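Local coordinates for protein xylanase inhibitor TL-XI (Triticum aestivum, PDB 3G7M) that inhibits xylanases noncompetitively as a small member of the thaumatin-like protein family and probably takes part in plant defence, at residues Ala1-Pro15 with Gly27-Thr40. The protein carries 4 engineered substitutions. Residues are numbered along the deposited sequence; the frame is centred on the assembly and turned at random.
Sequences APLTITNRCHFTVWP and GTELHPGASWSLDT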
loop_
_atom_site.group_PDB
_atom_site.type_symbol
_atom_site.label_atom_id
_atom_site.label_comp_id
_atom_site.label_asym_id
_atom_site.label_seq_id
_atom_site.Cartn_x
_atom_site.Cartn_y
_atom_site.Cartn_z
ATOM N N ALA A 1 -0.400 8.454 11.820
ATOM C CA ALA A 1 -1.487 9.409 12.198
ATOM C C ALA A 1 -1.690 10.433 11.047
ATOM O O ALA A 1 -0.849 11.306 10.865
ATOM C CB ALA A 1 -1.146 10.112 13.569
ATOM N N PRO A 2 -2.797 10.325 10.261
ATOM C CA PRO A 2 -3.909 9.350 10.247
ATOM C C PRO A 2 -3.649 8.065 9.458
ATOM O O PRO A 2 -4.265 7.024 9.760
ATOM C CB PRO A 2 -5.043 10.130 9.573
ATOM C CG PRO A 2 -4.377 11.143 8.760
ATOM C CD PRO A 2 -3.190 11.575 9.565
ATOM N N LEU A 3 -2.791 8.135 8.441
ATOM C CA LEU A 3 -2.308 6.915 7.728
ATOM C C LEU A 3 -0.789 6.680 7.915
ATOM O O LEU A 3 0.022 7.605 7.790
ATOM C CB LEU A 3 -2.644 6.972 6.236
ATOM C CG LEU A 3 -2.125 5.803 5.368
ATOM C CD1 LEU A 3 -2.908 4.587 5.681
ATOM C CD2 LEU A 3 -2.239 6.110 3.869
ATOM N N THR A 4 -0.408 5.451 8.230
ATOM C CA THR A 4 0.990 5.163 8.494
ATOM C C THR A 4 1.328 3.897 7.748
ATOM O O THR A 4 0.651 2.889 7.904
ATOM C CB THR A 4 1.264 4.994 10.033
ATOM O OG1 THR A 4 0.617 6.044 10.771
ATOM C CG2 THR A 4 2.780 5.002 10.359
ATOM N N ILE A 5 2.367 3.944 6.925
ATOM C CA ILE A 5 2.874 2.736 6.238
ATOM C C ILE A 5 4.240 2.335 6.801
ATOM O O ILE A 5 5.200 3.089 6.723
ATOM C CB ILE A 5 2.936 2.928 4.705
ATOM C CG1 ILE A 5 1.530 3.144 4.142
ATOM C CG2 ILE A 5 3.626 1.755 4.023
ATOM C CD1 ILE A 5 1.539 3.943 2.856
ATOM N N THR A 6 4.301 1.148 7.392
ATOM C CA THR A 6 5.477 0.682 8.121
ATOM C C THR A 6 6.137 -0.492 7.392
ATOM O O THR A 6 5.467 -1.412 6.903
ATOM C CB THR A 6 5.113 0.257 9.559
ATOM O OG1 THR A 6 4.447 1.345 10.234
ATOM C CG2 THR A 6 6.344 -0.150 10.343
ATOM N N ASN A 7 7.465 -0.445 7.327
ATOM C CA ASN A 7 8.255 -1.539 6.756
ATOM C C ASN A 7 8.928 -2.399 7.826
ATOM O O ASN A 7 9.867 -1.935 8.487
ATOM C CB ASN A 7 9.287 -0.982 5.772
ATOM C CG ASN A 7 10.141 -2.055 5.164
ATOM O OD1 ASN A 7 9.697 -3.195 5.010
ATOM N ND2 ASN A 7 11.376 -1.695 4.812
ATOM N N ARG A 8 8.393 -3.631 8.006
ATOM C CA ARG A 8 8.945 -4.588 8.988
ATOM C C ARG A 8 9.784 -5.741 8.366
ATOM O O ARG A 8 10.150 -6.704 9.055
ATOM C CB ARG A 8 7.879 -5.107 9.974
ATOM C CG ARG A 8 7.685 -4.165 11.163
ATOM C CD ARG A 8 6.859 -4.714 12.359
ATOM N NE ARG A 8 6.970 -3.788 13.514
ATOM C CZ ARG A 8 6.143 -2.757 13.773
ATOM N NH1 ARG A 8 5.086 -2.514 12.993
ATOM N NH2 ARG A 8 6.367 -1.969 14.837
ATOM N N CYS A 9 10.107 -5.613 7.079
ATOM C CA CYS A 9 11.008 -6.527 6.396
ATOM C C CYS A 9 12.491 -6.231 6.702
ATOM O O CYS A 9 12.845 -5.133 7.158
ATOM C CB CYS A 9 10.755 -6.433 4.902
ATOM S SG CYS A 9 9.018 -6.397 4.521
ATOM N N HIS A 10 13.362 -7.211 6.465
ATOM C CA HIS A 10 14.800 -7.003 6.656
ATOM C C HIS A 10 15.473 -6.319 5.441
ATOM O O HIS A 10 16.692 -6.178 5.387
ATOM C CB HIS A 10 15.477 -8.341 6.910
ATOM C CG HIS A 10 14.988 -9.046 8.136
ATOM N ND1 HIS A 10 15.109 -8.500 9.407
ATOM C CD2 HIS A 10 14.419 -10.278 8.289
ATOM C CE1 HIS A 10 14.618 -9.356 10.290
ATOM N NE2 HIS A 10 14.190 -10.440 9.638
ATOM N N PHE A 11 14.678 -5.921 4.461
ATOM C CA PHE A 11 15.184 -5.262 3.266
ATOM C C PHE A 11 14.410 -3.981 3.011
ATOM O O PHE A 11 13.311 -3.799 3.504
ATOM C CB PHE A 11 15.122 -6.183 2.034
ATOM C CG PHE A 11 13.844 -6.923 1.914
ATOM C CD1 PHE A 11 13.759 -8.245 2.303
ATOM C CD2 PHE A 11 12.696 -6.295 1.438
ATOM C CE1 PHE A 11 12.553 -8.951 2.210
ATOM C CE2 PHE A 11 11.484 -6.998 1.343
ATOM C CZ PHE A 11 11.420 -8.331 1.732
ATOM N N THR A 12 15.001 -3.083 2.240
ATOM C CA THR A 12 14.351 -1.832 1.922
ATOM C C THR A 12 13.118 -2.086 1.053
ATOM O O THR A 12 13.204 -2.805 0.054
ATOM C CB THR A 12 15.331 -0.899 1.185
ATOM O OG1 THR A 12 16.617 -0.940 1.849
ATOM C CG2 THR A 12 14.796 0.539 1.166
ATOM N N VAL A 13 11.973 -1.521 1.433
ATOM C CA VAL A 13 10.829 -1.446 0.512
ATOM C C VAL A 13 10.441 -0.005 0.127
ATOM O O VAL A 13 10.678 0.950 0.901
ATOM C CB VAL A 13 9.590 -2.190 1.019
ATOM C CG1 VAL A 13 9.972 -3.527 1.572
ATOM C CG2 VAL A 13 8.880 -1.399 2.024
ATOM N N TRP A 14 9.851 0.131 -1.071
ATOM C CA TRP A 14 9.480 1.426 -1.649
ATOM C C TRP A 14 7.960 1.546 -1.774
ATOM O O TRP A 14 7.395 1.190 -2.806
ATOM C CB TRP A 14 10.153 1.591 -3.029
ATOM C CG TRP A 14 11.603 2.061 -2.976
ATOM C CD1 TRP A 14 12.069 3.368 -3.072
ATOM C CD2 TRP A 14 12.753 1.249 -2.805
ATOM N NE1 TRP A 14 13.433 3.393 -2.977
ATOM C CE2 TRP A 14 13.884 2.109 -2.814
ATOM C CE3 TRP A 14 12.946 -0.124 -2.650
ATOM C CZ2 TRP A 14 15.196 1.633 -2.668
ATOM C CZ3 TRP A 14 14.261 -0.607 -2.514
ATOM C CH2 TRP A 14 15.369 0.277 -2.523
ATOM N N PRO A 15 7.285 2.035 -0.723
ATOM C CA PRO A 15 5.822 2.100 -0.753
ATOM C C PRO A 15 5.327 3.060 -1.827
ATOM O O PRO A 15 5.987 4.058 -2.086
ATOM C CB PRO A 15 5.458 2.644 0.641
ATOM C CG PRO A 15 6.616 2.370 1.471
ATOM C CD PRO A 15 7.811 2.484 0.574
ATOM N N GLY A 27 5.359 8.185 -3.487
ATOM C CA GLY A 27 5.891 7.241 -2.516
ATOM C C GLY A 27 7.183 7.696 -1.877
ATOM O O GLY A 27 7.638 8.853 -2.041
ATOM N N THR A 28 7.804 6.748 -1.178
ATOM C CA THR A 28 9.071 6.990 -0.520
ATOM C C THR A 28 10.006 5.756 -0.512
ATOM O O THR A 28 9.687 4.671 -1.037
ATOM C CB THR A 28 8.828 7.540 0.887
ATOM O OG1 THR A 28 10.043 8.075 1.399
ATOM C CG2 THR A 28 8.326 6.460 1.814
ATOM N N GLU A 29 11.181 5.950 0.055
ATOM C CA GLU A 29 12.076 4.850 0.306
ATOM C C GLU A 29 11.963 4.532 1.810
ATOM O O GLU A 29 12.146 5.427 2.667
ATOM C CB GLU A 29 13.503 5.249 -0.109
ATOM C CG GLU A 29 14.628 4.312 0.372
ATOM C CD GLU A 29 15.970 4.808 -0.118
ATOM O OE1 GLU A 29 16.124 6.052 -0.271
ATOM O OE2 GLU A 29 16.867 3.962 -0.356
ATOM N N LEU A 30 11.625 3.281 2.132
ATOM C CA LEU A 30 11.577 2.868 3.526
ATOM C C LEU A 30 12.603 1.796 3.893
ATOM O O LEU A 30 12.447 0.639 3.523
ATOM C CB LEU A 30 10.182 2.405 3.922
ATOM C CG LEU A 30 9.131 3.481 4.174
ATOM C CD1 LEU A 30 7.907 2.833 4.755
ATOM C CD2 LEU A 30 9.617 4.600 5.090
ATOM N N HIS A 31 13.641 2.187 4.630
ATOM C CA HIS A 31 14.589 1.237 5.179
ATOM C C HIS A 31 13.909 0.345 6.206
ATOM O O HIS A 31 12.894 0.717 6.773
ATOM C CB HIS A 31 15.786 1.966 5.794
ATOM C CG HIS A 31 16.590 2.730 4.791
ATOM N ND1 HIS A 31 16.404 4.082 4.564
ATOM C CD2 HIS A 31 17.564 2.328 3.932
ATOM C CE1 HIS A 31 17.249 4.487 3.627
ATOM N NE2 HIS A 31 17.964 3.443 3.229
ATOM N N PRO A 32 14.465 -0.852 6.437
ATOM C CA PRO A 32 13.959 -1.699 7.491
ATOM C C PRO A 32 13.760 -0.908 8.780
ATOM O O PRO A 32 14.709 -0.298 9.306
ATOM C CB PRO A 32 15.069 -2.739 7.653
ATOM C CG PRO A 32 15.623 -2.873 6.351
ATOM C CD PRO A 32 15.574 -1.508 5.724
ATOM N N GLY A 33 12.510 -0.925 9.244
ATOM C CA GLY A 33 12.109 -0.336 10.506
ATOM C C GLY A 33 11.453 1.016 10.371
ATOM O O GLY A 33 10.878 1.521 11.322
ATOM N N ALA A 34 11.529 1.598 9.182
ATOM C CA ALA A 34 11.035 2.951 8.959
ATOM C C ALA A 34 9.571 2.997 8.554
ATOM O O ALA A 34 9.052 2.061 7.951
ATOM C CB ALA A 34 11.884 3.652 7.933
ATOM N N SER A 35 8.919 4.099 8.897
ATOM C CA SER A 35 7.515 4.301 8.606
ATOM C C SER A 35 7.316 5.565 7.785
ATOM O O SER A 35 8.163 6.475 7.783
ATOM C CB SER A 35 6.736 4.426 9.908
ATOM O OG SER A 35 7.081 3.364 10.803
ATOM N N TRP A 36 6.177 5.633 7.103
ATOM C CA TRP A 36 5.803 6.818 6.345
ATOM C C TRP A 36 4.455 7.372 6.798
ATOM O O TRP A 36 3.440 6.755 6.592
ATOM C CB TRP A 36 5.806 6.489 4.861
ATOM C CG TRP A 36 5.605 7.657 3.947
ATOM C CD1 TRP A 36 5.893 8.966 4.199
ATOM C CD2 TRP A 36 5.091 7.607 2.611
ATOM N NE1 TRP A 36 5.573 9.741 3.107
ATOM C CE2 TRP A 36 5.087 8.928 2.117
ATOM C CE3 TRP A 36 4.621 6.568 1.783
ATOM C CZ2 TRP A 36 4.643 9.240 0.841
ATOM C CZ3 TRP A 36 4.179 6.877 0.515
ATOM C CH2 TRP A 36 4.191 8.202 0.055
ATOM N N SER A 37 4.452 8.544 7.428
ATOM C CA SER A 37 3.208 9.141 7.932
ATOM C C SER A 37 2.525 9.910 6.834
ATOM O O SER A 37 3.115 10.757 6.183
ATOM C CB SER A 37 3.491 10.057 9.112
ATOM O OG SER A 37 4.174 9.354 10.141
ATOM N N LEU A 38 1.267 9.603 6.624
ATOM C CA LEU A 38 0.536 10.211 5.549
ATOM C C LEU A 38 -0.730 10.889 6.036
ATOM O O LEU A 38 -1.321 10.505 7.039
ATOM C CB LEU A 38 0.236 9.164 4.480
ATOM C CG LEU A 38 1.419 8.920 3.527
ATOM C CD1 LEU A 38 1.285 7.591 2.831
ATOM C CD2 LEU A 38 1.512 10.072 2.506
ATOM N N ASP A 39 -1.127 11.922 5.309
ATOM C CA ASP A 39 -2.381 12.596 5.562
ATOM C C ASP A 39 -3.481 12.040 4.608
ATOM O O ASP A 39 -3.186 11.738 3.432
ATOM C CB ASP A 39 -2.146 14.082 5.382
ATOM C CG ASP A 39 -3.098 14.899 6.157
ATOM O OD1 ASP A 39 -4.224 14.368 6.429
ATOM O OD2 ASP A 39 -2.767 16.079 6.436
ATOM N N THR A 40 -4.722 11.878 5.105
ATOM C CA THR A 40 -5.800 11.231 4.307
ATOM C C THR A 40 -6.835 12.209 3.775
ATOM O O THR A 40 -7.239 13.126 4.489
ATOM C CB THR A 40 -6.611 10.231 5.123
ATOM O OG1 THR A 40 -7.075 10.871 6.322
ATOM C CG2 THR A 40 -5.799 9.034 5.479
#
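T28 N donates weakly to P15 O. T28 O approaches W14 CA, as a CA-H...O contact, and P15 CD. E29 runs alongside the W14 indole, its CB and CG near NE1 and its carboxylate turned 23° from the ring plane. L30 pairs with V13, giving L30 N to V13 O at 2.8 Å and V13 N to L30 O at 3.0 Å. Its CD1 reaches P15 CG at 3.6 Å and approaches I5 O. L30 O takes a further weak bond from N7 ND2, and H31 O another. CG lies anti to the N7 backbone N (chi1 179°), which also carries ND2 to F11 O, 3.1 Å away, in a straight bond in the amide plane. N7 OD1 accepts from C9 N, closing an Asx turn. A leucine at N7 would probably leave F11 O without this donor and C9 N without its acceptor, and let the 8-12 loop shift. H31 to A34 form a type II turn. The P32 ring rests on C9 O and the H10 carbonyl; C9 is disulfide-bonded to C150. N7 N donates to A34 O, and N7 O accepts from G33 N. The turn leads into strand 35-38, the edge of a mixed sheet in this thaumatin-like fold, antiparallel to strand 3-7. S35 OG and T6 OG1 bond weakly on the face that also carries T4 and S37. W36 pairs with I5, W36 N lying 2.8 Å from I5 O. T28 CG2 and L38 CD1 lie over opposite faces of its indole, each offset toward the rim. L38 pairs with L3, and its CD1 meets I5 CD1 at 3.7 Å, near V17. T40 CG2 packs on L3 CB, and T40 OG1, held by Y96, lies 3.6 Å from P2 CG.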